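Cryptochrome DASH, chloroplastic/mitochondrial (Arabidopsis thaliana, PDB 2J4D) repairs cyclobutane pyrimidine dimers in single-stranded DNA as a flavoprotein carrying FAD and a folate light antenna, and may also act as a blue-light photoreceptor. Local coordinates at residues Asp54-Tyr59 with Ser209-Pro214; Val139-Glu144 with Leu169-Gly174; Val242-Arg247 with Val464-Gln469. All coordinates share one frame; numbering follows the deposited sequence.

In the fold
Interactions 1 and 2 lie in the same DNA photolyase family region, with centres 13 Å apart, and interaction 2 is nested inside the chain loop that interaction 1 closes. They touch directly: Asn55 OD1 and His142 NE2 lie 3.2 Å apart in a probable hydrogen bond, and Asp56 CB packs 4.0 Å from Ile172 CG2. Interaction 3 lies on the opposite side of the chain's centre, its centre about 38 Å from that of interaction 1, and its segment 464-469 belongs to the FAD-binding region. The bound FAD is about 14 Å from the side chains of Asp54 and Trp173 and about 13 Å from the side chain of Trp467; a bound methenyl-folate is about 11 Å from the side chain of Lys143.

Interaction 1 (Asp54-Tyr59 with Ser209-Pro214); sequences DNDALY and SSTRIP
Two aspartates and Thr211 set the geometry here. Asp54 has CG anti to its backbone N (chi1 -176°), which brings OD1 to the Thr211 amide; N to OD1 is 2.8 Å and the N-H...O angle 161°, with the donor 33° out of the carboxylate plane. Asp56 crosses Thr211 obliquely, and its OD1 accepts from Thr211 OG1 through the syn lone pair in a very short bond of 2.4 Å. The other branch of Thr211, CG2, meets Tyr59 CB at 3.9 Å, the two side chains crossing at about a right angle. Ile213 CD1 lies at the edge of the Tyr59 ring, and the Ile213 and Leu58 side chains cross obliquely, Ile213 CG2 meeting Leu58 CD2 at 4.1 Å. A water bridges Asp54 N and Thr211 O. Both aspartates also salt-bridge Arg300, and Asp54 OD2 bonds Ser298 OG. An alanine at Asp54 would remove its carboxylate bonds to Thr211 N, Arg300 and Ser298 and would probably loosen the hold on the Thr211 backbone. Asn55 N-caps helix 56-63 by accepting from Leu58 N. This helix packs Ala57 and Leu58 on Leu44 of strand 41-46, while Ser210 and Arg212 touch Tyr26 of helix 12-26.

Interaction 2 (Val139-Glu144 with Leu169-Gly174); sequences VFAHKE and LELIWG
The Phe140 ring lies beside the Glu170 side chain, the two pointing the same way with ring and carboxylate planes 41° apart. Glu170 CB approaches Phe140 CD1 obliquely at 3.4 Å, whereas Ile172 CD1 stands at the ring edge. On the His142 imidazole, Ile172 O and Trp173 C lie at the edge and Gly174 CA comes in obliquely. With CG anti to its carbonyl carbon, His142 directs ND1 to Ile172 O at 3.2 Å; the acceptor is near the ring plane, but the donor sits 51° above the carbonyl plane. Lys143 N reaches the same oxygen at 2.8 Å, so Ile172 O is gripped by two donors. A side chain on Gly174 would collide with ND1, which fits the close seating of the imidazole. Trp173 receives Lys143 CB obliquely, while its NE1 bonds Thr176 OG1.

Strands 138-142 and 168-172 are neighbours in the five-stranded parallel sheet of the photolyase alpha/beta domain, joined through helix 147-161 as a beta-alpha-beta crossover; their short segments diverge by 24°. The parallel pairing is evidenced by Glu170 N to Val139 O at 2.8 Å, followed by Ala141 N to Glu170 O and Ile172 N to Ala141 O.

Side chains alternate between the two faces. Val139, Ala141, Leu169 and Leu171 share one: Val139 CG1 meets Leu169 CD1 at 3.9 Å, and Ala141 CB meets Leu171 CD2 at 4.0 Å. Lys143, bent at chi2 and chi4, lays CD against Leu171 CD1 at 3.8 Å before NZ bonds Glu144 O and forms a salt bridge with Glu153 of the crossover helix. Phe140 and His142, on the other face, touch helix 56-63.

Interaction 3 (Val242-Arg247 with Val464-Gln469); sequences VTRGMR and VAFWLQ
Arg244 reaches from the loop leading into strand 245-248 to the C-terminal end of helix 462-467. Its CB packs 4.1 Å from Trp467 CZ3. CG is anti to the carbonyl carbon, and the chain runs on extended through chi2 before a bend at chi3 turns the guanidinium over Phe466. CZ lies 4.3 Å from the centroid of the Phe466 ring and 16° off its normal, a cation-pi contact in which the planes are inclined at 34°. NH2 stands over the ring centre, 3.4 Å above its plane. At the tip both terminal nitrogens, NH1 and NH2, converge on Phe466 O, each at 2.7 Å, with N-H...O angles near 132° that reflect the sharing. Arg472 also donates to this carbonyl; the two guanidinium groups meet there as like charges, which the shared oxygen would probably offset in part. Phe466 in turn lays CE1 over one face of the Trp467 ring, offset toward the rim. Gly245 CA is 4.2 Å from Trp467 CH2, and a CB on it would clash there. This arginine-aromatic cation-pi contact, combined with bonding to a C-terminal helix carbonyl, joins the two-stranded parallel sheet of strands 4-7 and 245-248 to the helical FAD-binding region of the photolyase fold.

Interaction 1 (Asp54-Tyr59 with Ser209-Pro214)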
loop_
_atom_site.group_PDB
_atom_site.type_symbol
_atom_site.label_atom_id
_atom_site.label_comp_id
_atom_site.label_asym_id
_atom_site.label_seq_id
_atom_site.Cartn_x
_atom_site.Cartn_y
_atom_site.Cartn_z
ATOM N N ASP A 54 -2.521 7.851 -15.029
ATOM C CA ASP A 54 -1.251 8.392 -14.567
ATOM C C ASP A 54 -0.170 7.327 -14.417
ATOM O O ASP A 54 0.506 7.247 -13.387
ATOM C CB ASP A 54 -1.489 9.110 -13.230
ATOM C CG ASP A 54 -0.244 9.789 -12.698
ATOM O OD1 ASP A 54 0.524 10.343 -13.508
ATOM O OD2 ASP A 54 -0.044 9.785 -11.467
ATOM N N ASN A 55 -0.014 6.512 -15.453
ATOM C CA ASN A 55 0.976 5.442 -15.457
ATOM C C ASN A 55 2.054 5.770 -16.490
ATOM O O ASN A 55 1.838 5.575 -17.689
ATOM C CB ASN A 55 0.309 4.112 -15.829
ATOM C CG ASN A 55 1.251 2.927 -15.683
ATOM O OD1 ASN A 55 2.444 3.042 -15.926
ATOM N ND2 ASN A 55 0.711 1.783 -15.296
ATOM N N ASP A 56 3.202 6.265 -16.023
ATOM C CA ASP A 56 4.311 6.624 -16.907
ATOM C C ASP A 56 4.930 5.449 -17.646
ATOM O O ASP A 56 5.418 5.609 -18.770
ATOM C CB ASP A 56 5.421 7.339 -16.132
ATOM C CG ASP A 56 5.070 8.767 -15.804
ATOM O OD1 ASP A 56 4.376 9.406 -16.618
ATOM O OD2 ASP A 56 5.497 9.255 -14.743
ATOM N N ALA A 57 4.950 4.277 -17.018
ATOM C CA ALA A 57 5.526 3.111 -17.689
ATOM C C ALA A 57 4.657 2.772 -18.903
ATOM O O ALA A 57 5.169 2.515 -19.997
ATOM C CB ALA A 57 5.604 1.923 -16.724
ATOM N N LEU A 58 3.341 2.773 -18.698
ATOM C CA LEU A 58 2.385 2.503 -19.767
ATOM C C LEU A 58 2.520 3.570 -20.852
ATOM O O LEU A 58 2.532 3.266 -22.045
ATOM C CB LEU A 58 0.958 2.525 -19.215
ATOM C CG LEU A 58 -0.183 2.469 -20.237
ATOM C CD1 LEU A 58 -0.100 1.178 -21.032
ATOM C CD2 LEU A 58 -1.527 2.559 -19.518
ATOM N N TYR A 59 2.619 4.830 -20.446
ATOM C CA TYR A 59 2.755 5.888 -21.438
ATOM C C TYR A 59 4.031 5.734 -22.272
ATOM O O TYR A 59 3.996 5.854 -23.497
ATOM C CB TYR A 59 2.768 7.274 -20.783
ATOM C CG TYR A 59 2.787 8.375 -21.817
ATOM C CD1 TYR A 59 1.602 8.847 -22.379
ATOM C CD2 TYR A 59 3.991 8.869 -22.311
ATOM C CE1 TYR A 59 1.615 9.779 -23.411
ATOM C CE2 TYR A 59 4.015 9.797 -23.345
ATOM C CZ TYR A 59 2.823 10.245 -23.891
ATOM O OH TYR A 59 2.841 11.135 -24.936
ATOM N N SER A 209 2.146 17.346 -12.959
ATOM C CA SER A 209 0.764 17.061 -13.338
ATOM C C SER A 209 0.740 15.561 -13.600
ATOM O O SER A 209 1.771 14.971 -13.931
ATOM C CB SER A 209 0.392 17.801 -14.632
ATOM O OG SER A 209 0.493 19.201 -14.470
ATOM N N SER A 210 -0.421 14.937 -13.455
ATOM C CA SER A 210 -0.500 13.508 -13.701
ATOM C C SER A 210 -0.351 13.284 -15.205
ATOM O O SER A 210 -0.726 14.140 -16.007
ATOM C CB SER A 210 -1.837 12.951 -13.194
ATOM O OG SER A 210 -2.923 13.445 -13.951
ATOM N N THR A 211 0.223 12.150 -15.585
ATOM C CA THR A 211 0.412 11.834 -16.997
ATOM C C THR A 211 -0.916 11.436 -17.651
ATOM O O THR A 211 -1.643 10.580 -17.133
ATOM C CB THR A 211 1.448 10.698 -17.157
ATOM O OG1 THR A 211 2.720 11.156 -16.679
ATOM C CG2 THR A 211 1.583 10.283 -18.616
ATOM N N ARG A 212 -1.238 12.074 -18.776
ATOM C CA ARG A 212 -2.479 11.792 -19.494
ATOM C C ARG A 212 -2.297 10.597 -20.412
ATOM O O ARG A 212 -1.329 10.521 -21.161
ATOM C CB ARG A 212 -2.927 13.004 -20.317
ATOM C CG ARG A 212 -3.081 14.265 -19.497
ATOM C CD ARG A 212 -3.851 13.997 -18.217
ATOM N NE ARG A 212 -3.309 14.776 -17.107
ATOM C CZ ARG A 212 -3.944 15.775 -16.506
ATOM N NH1 ARG A 212 -5.164 16.127 -16.900
ATOM N NH2 ARG A 212 -3.350 16.430 -15.517
ATOM N N ILE A 213 -3.249 9.678 -20.351
ATOM C CA ILE A 213 -3.203 8.451 -21.128
ATOM C C ILE A 213 -4.269 8.448 -22.223
ATOM O O ILE A 213 -5.432 8.774 -21.970
ATOM C CB ILE A 213 -3.447 7.230 -20.207
ATOM C CG1 ILE A 213 -2.441 7.227 -19.047
ATOM C CG2 ILE A 213 -3.366 5.948 -21.011
ATOM C CD1 ILE A 213 -0.969 7.109 -19.463
ATOM N N PRO A 214 -3.892 8.070 -23.454
ATOM C CA PRO A 214 -4.872 8.042 -24.548
ATOM C C PRO A 214 -5.951 6.989 -24.349
ATOM O O PRO A 214 -5.734 5.982 -23.674
ATOM C CB PRO A 214 -4.012 7.772 -25.783
ATOM C CG PRO A 214 -2.831 7.025 -25.236
ATOM C CD PRO A 214 -2.538 7.765 -23.947
HETATM O O HOH W 1 -3.998 9.850 -16.237
#

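Interaction 2 (Val139-Glu144 with Leu169-Gly174)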
loop_
_atom_site.group_PDB
_atom_site.type_symbol
_atom_site.label_atom_id
_atom_site.label_comp_id
_atom_site.label_asym_id
_atom_site.label_seq_id
_atom_site.Cartn_x
_atom_site.Cartn_y
_atom_site.Cartn_z
ATOM N N VAL A 139 11.295 -3.986 -22.370
ATOM C CA VAL A 139 10.371 -4.400 -21.325
ATOM C C VAL A 139 10.384 -3.185 -20.397
ATOM O O VAL A 139 11.438 -2.809 -19.876
ATOM C CB VAL A 139 10.851 -5.629 -20.531
ATOM C CG1 VAL A 139 9.882 -5.895 -19.369
ATOM C CG2 VAL A 139 10.928 -6.850 -21.439
ATOM N N PHE A 140 9.225 -2.556 -20.239
ATOM C CA PHE A 140 9.067 -1.384 -19.382
ATOM C C PHE A 140 8.439 -1.791 -18.053
ATOM O O PHE A 140 7.574 -2.663 -18.011
ATOM C CB PHE A 140 8.149 -0.356 -20.055
ATOM C CG PHE A 140 8.825 0.463 -21.112
ATOM C CD1 PHE A 140 9.615 1.550 -20.763
ATOM C CD2 PHE A 140 8.688 0.138 -22.459
ATOM C CE1 PHE A 140 10.261 2.308 -21.742
ATOM C CE2 PHE A 140 9.328 0.886 -23.443
ATOM C CZ PHE A 140 10.117 1.975 -23.083
ATOM N N ALA A 141 8.874 -1.150 -16.974
ATOM C CA ALA A 141 8.323 -1.426 -15.657
ATOM C C ALA A 141 8.699 -0.282 -14.734
ATOM O O ALA A 141 9.595 0.508 -15.039
ATOM C CB ALA A 141 8.873 -2.736 -15.109
ATOM N N HIS A 142 8.001 -0.185 -13.612
ATOM C CA HIS A 142 8.309 0.849 -12.643
ATOM C C HIS A 142 9.453 0.366 -11.779
ATOM O O HIS A 142 9.552 -0.819 -11.467
ATOM C CB HIS A 142 7.090 1.154 -11.780
ATOM C CG HIS A 142 6.135 2.101 -12.428
ATOM N ND1 HIS A 142 6.452 3.420 -12.676
ATOM C CD2 HIS A 142 4.879 1.921 -12.896
ATOM C CE1 HIS A 142 5.430 4.012 -13.269
ATOM N NE2 HIS A 142 4.462 3.125 -13.415
ATOM N N LYS A 143 10.316 1.299 -11.399
ATOM C CA LYS A 143 11.469 1.006 -10.561
ATOM C C LYS A 143 11.021 0.794 -9.123
ATOM O O LYS A 143 10.187 1.546 -8.613
ATOM C CB LYS A 143 12.440 2.188 -10.602
ATOM C CG LYS A 143 13.732 1.988 -9.802
ATOM C CD LYS A 143 14.733 1.138 -10.587
ATOM C CE LYS A 143 15.991 0.859 -9.773
ATOM N NZ LYS A 143 15.706 -0.085 -8.653
ATOM N N GLU A 144 11.549 -0.234 -8.472
ATOM C CA GLU A 144 11.213 -0.463 -7.072
ATOM C C GLU A 144 12.451 -0.120 -6.243
ATOM O O GLU A 144 13.520 0.156 -6.800
ATOM C CB GLU A 144 10.764 -1.906 -6.847
ATOM C CG GLU A 144 9.345 -2.158 -7.330
ATOM C CD GLU A 144 8.287 -1.487 -6.452
ATOM O OE1 GLU A 144 8.654 -0.692 -5.560
ATOM O OE2 GLU A 144 7.081 -1.755 -6.657
ATOM N N LEU A 169 15.658 -3.755 -20.498
ATOM C CA LEU A 169 14.717 -3.519 -19.421
ATOM C C LEU A 169 14.796 -2.023 -19.105
ATOM O O LEU A 169 15.862 -1.511 -18.767
ATOM C CB LEU A 169 15.085 -4.322 -18.166
ATOM C CG LEU A 169 14.215 -4.056 -16.926
ATOM C CD1 LEU A 169 12.773 -4.451 -17.209
ATOM C CD2 LEU A 169 14.743 -4.842 -15.735
ATOM N N GLU A 170 13.672 -1.329 -19.227
ATOM C CA GLU A 170 13.610 0.107 -18.960
ATOM C C GLU A 170 12.785 0.324 -17.700
ATOM O O GLU A 170 11.570 0.148 -17.739
ATOM C CB GLU A 170 12.914 0.832 -20.113
ATOM C CG GLU A 170 13.602 0.731 -21.460
ATOM C CD GLU A 170 14.924 1.464 -21.489
ATOM O OE1 GLU A 170 15.122 2.366 -20.641
ATOM O OE2 GLU A 170 15.758 1.148 -22.365
ATOM N N LEU A 171 13.438 0.706 -16.605
ATOM C CA LEU A 171 12.749 0.933 -15.330
ATOM C C LEU A 171 12.429 2.417 -15.185
ATOM O O LEU A 171 13.300 3.269 -15.326
ATOM C CB LEU A 171 13.625 0.436 -14.172
ATOM C CG LEU A 171 13.923 -1.073 -14.267
ATOM C CD1 LEU A 171 14.981 -1.485 -13.275
ATOM C CD2 LEU A 171 12.637 -1.854 -14.034
ATOM N N ILE A 172 11.167 2.720 -14.900
ATOM C CA ILE A 172 10.717 4.097 -14.788
ATOM C C ILE A 172 10.377 4.471 -13.351
ATOM O O ILE A 172 9.687 3.723 -12.661
ATOM C CB ILE A 172 9.450 4.300 -15.645
ATOM C CG1 ILE A 172 9.675 3.732 -17.050
ATOM C CG2 ILE A 172 9.063 5.767 -15.683
ATOM C CD1 ILE A 172 10.864 4.320 -17.769
ATOM N N TRP A 173 10.852 5.622 -12.889
ATOM C CA TRP A 173 10.510 6.025 -11.533
ATOM C C TRP A 173 9.039 6.423 -11.482
ATOM O O TRP A 173 8.536 7.101 -12.377
ATOM C CB TRP A 173 11.349 7.213 -11.053
ATOM C CG TRP A 173 11.011 7.552 -9.640
ATOM C CD1 TRP A 173 10.094 8.474 -9.202
ATOM C CD2 TRP A 173 11.476 6.869 -8.476
ATOM N NE1 TRP A 173 9.957 8.394 -7.832
ATOM C CE2 TRP A 173 10.793 7.416 -7.363
ATOM C CE3 TRP A 173 12.403 5.837 -8.265
ATOM C CZ2 TRP A 173 11.006 6.966 -6.063
ATOM C CZ3 TRP A 173 12.616 5.387 -6.966
ATOM C CH2 TRP A 173 11.917 5.953 -5.883
ATOM N N GLY A 174 8.354 5.998 -10.429
ATOM C CA GLY A 174 6.952 6.347 -10.265
ATOM C C GLY A 174 6.628 6.254 -8.789
ATOM O O GLY A 174 7.501 6.446 -7.953
#

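Interaction 3 (Val242-Arg247 with Val464-Gln469)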
loop_
_atom_site.group_PDB
_atom_site.type_symbol
_atom_site.label_atom_id
_atom_site.label_comp_id
_atom_site.label_asym_id
_atom_site.label_seq_id
_atom_site.Cartn_x
_atom_site.Cartn_y
_atom_site.Cartn_z
ATOM N N VAL A 242 -13.999 -11.207 4.604
ATOM C CA VAL A 242 -14.158 -10.269 5.708
ATOM C C VAL A 242 -15.514 -10.527 6.349
ATOM O O VAL A 242 -16.549 -10.419 5.697
ATOM C CB VAL A 242 -14.095 -8.815 5.198
ATOM C CG1 VAL A 242 -14.374 -7.831 6.337
ATOM C CG2 VAL A 242 -12.721 -8.554 4.594
ATOM N N THR A 243 -15.501 -10.865 7.629
ATOM C CA THR A 243 -16.732 -11.164 8.346
ATOM C C THR A 243 -17.380 -9.937 8.989
ATOM O O THR A 243 -18.605 -9.859 9.076
ATOM C CB THR A 243 -16.456 -12.227 9.424
ATOM O OG1 THR A 243 -15.380 -11.786 10.258
ATOM C CG2 THR A 243 -16.054 -13.545 8.778
ATOM N N ARG A 244 -16.557 -8.986 9.428
ATOM C CA ARG A 244 -17.038 -7.764 10.077
ATOM C C ARG A 244 -16.190 -6.576 9.664
ATOM O O ARG A 244 -15.072 -6.748 9.189
ATOM C CB ARG A 244 -16.911 -7.865 11.593
ATOM C CG ARG A 244 -17.471 -9.101 12.237
ATOM C CD ARG A 244 -17.425 -8.898 13.742
ATOM N NE ARG A 244 -18.192 -7.713 14.105
ATOM C CZ ARG A 244 -18.093 -7.076 15.265
ATOM N NH1 ARG A 244 -17.248 -7.507 16.189
ATOM N NH2 ARG A 244 -18.854 -6.017 15.499
ATOM N N GLY A 245 -16.716 -5.372 9.879
ATOM C CA GLY A 245 -15.968 -4.168 9.558
ATOM C C GLY A 245 -15.802 -3.826 8.090
ATOM O O GLY A 245 -16.622 -4.185 7.254
ATOM N N MET A 246 -14.714 -3.135 7.774
ATOM C CA MET A 246 -14.450 -2.708 6.410
ATOM C C MET A 246 -13.967 -3.782 5.453
ATOM O O MET A 246 -12.990 -4.482 5.711
ATOM C CB MET A 246 -13.449 -1.552 6.422
ATOM C CG MET A 246 -13.973 -0.316 7.121
ATOM S SD MET A 246 -12.821 1.060 7.068
ATOM C CE MET A 246 -11.794 0.712 8.512
ATOM N N ARG A 247 -14.670 -3.884 4.332
ATOM C CA ARG A 247 -14.356 -4.833 3.279
ATOM C C ARG A 247 -13.856 -3.977 2.104
ATOM O O ARG A 247 -14.649 -3.413 1.358
ATOM C CB ARG A 247 -15.634 -5.602 2.908
ATOM C CG ARG A 247 -15.468 -6.794 1.978
ATOM C CD ARG A 247 -15.162 -6.367 0.569
ATOM N NE ARG A 247 -15.605 -7.356 -0.415
ATOM C CZ ARG A 247 -14.914 -7.683 -1.503
ATOM N NH1 ARG A 247 -13.736 -7.109 -1.750
ATOM N NH2 ARG A 247 -15.404 -8.578 -2.355
ATOM N N VAL A 464 -13.351 -0.441 21.091
ATOM C CA VAL A 464 -13.094 -1.769 21.633
ATOM C C VAL A 464 -14.378 -2.591 21.754
ATOM O O VAL A 464 -14.353 -3.813 21.601
ATOM C CB VAL A 464 -12.378 -1.703 22.997
ATOM C CG1 VAL A 464 -11.059 -0.971 22.837
ATOM C CG2 VAL A 464 -13.250 -1.016 24.036
ATOM N N ALA A 465 -15.500 -1.917 21.995
ATOM C CA ALA A 465 -16.793 -2.593 22.133
ATOM C C ALA A 465 -17.277 -3.171 20.807
ATOM O O ALA A 465 -17.911 -4.230 20.768
ATOM C CB ALA A 465 -17.841 -1.617 22.684
ATOM N N PHE A 466 -16.991 -2.468 19.718
ATOM C CA PHE A 466 -17.400 -2.941 18.407
ATOM C C PHE A 466 -16.669 -4.238 18.069
ATOM O O PHE A 466 -17.270 -5.188 17.564
ATOM C CB PHE A 466 -17.103 -1.879 17.334
ATOM C CG PHE A 466 -17.345 -2.357 15.930
ATOM C CD1 PHE A 466 -16.314 -2.926 15.186
ATOM C CD2 PHE A 466 -18.617 -2.288 15.369
ATOM C CE1 PHE A 466 -16.545 -3.424 13.904
ATOM C CE2 PHE A 466 -18.865 -2.783 14.085
ATOM C CZ PHE A 466 -17.826 -3.355 13.349
ATOM N N TRP A 467 -15.371 -4.281 18.362
ATOM C CA TRP A 467 -14.559 -5.454 18.053
ATOM C C TRP A 467 -14.594 -6.564 19.092
ATOM O O TRP A 467 -14.416 -7.738 18.757
ATOM C CB TRP A 467 -13.106 -5.036 17.798
ATOM C CG TRP A 467 -12.942 -4.386 16.458
ATOM C CD1 TRP A 467 -12.734 -3.061 16.202
ATOM C CD2 TRP A 467 -13.092 -5.023 15.186
ATOM N NE1 TRP A 467 -12.755 -2.830 14.845
ATOM C CE2 TRP A 467 -12.975 -4.019 14.198
ATOM C CE3 TRP A 467 -13.320 -6.347 14.784
ATOM C CZ2 TRP A 467 -13.078 -4.296 12.829
ATOM C CZ3 TRP A 467 -13.424 -6.626 13.419
ATOM C CH2 TRP A 467 -13.303 -5.600 12.461
ATOM N N LEU A 468 -14.814 -6.194 20.346
ATOM C CA LEU A 468 -14.863 -7.164 21.431
ATOM C C LEU A 468 -16.267 -7.067 22.030
ATOM O O LEU A 468 -16.459 -6.504 23.107
ATOM C CB LEU A 468 -13.788 -6.823 22.469
ATOM C CG LEU A 468 -12.383 -6.638 21.867
ATOM C CD1 LEU A 468 -11.405 -6.141 22.919
ATOM C CD2 LEU A 468 -11.904 -7.950 21.274
ATOM N N GLN A 469 -17.240 -7.615 21.304
ATOM C CA GLN A 469 -18.644 -7.575 21.703
ATOM C C GLN A 469 -18.968 -7.894 23.160
ATOM O O GLN A 469 -19.994 -7.437 23.666
ATOM C CB GLN A 469 -19.485 -8.471 20.783
ATOM C CG GLN A 469 -18.812 -9.769 20.369
ATOM C CD GLN A 469 -17.744 -9.547 19.310
ATOM O OE1 GLN A 469 -16.587 -9.941 19.479
ATOM N NE2 GLN A 469 -18.132 -8.914 18.207
#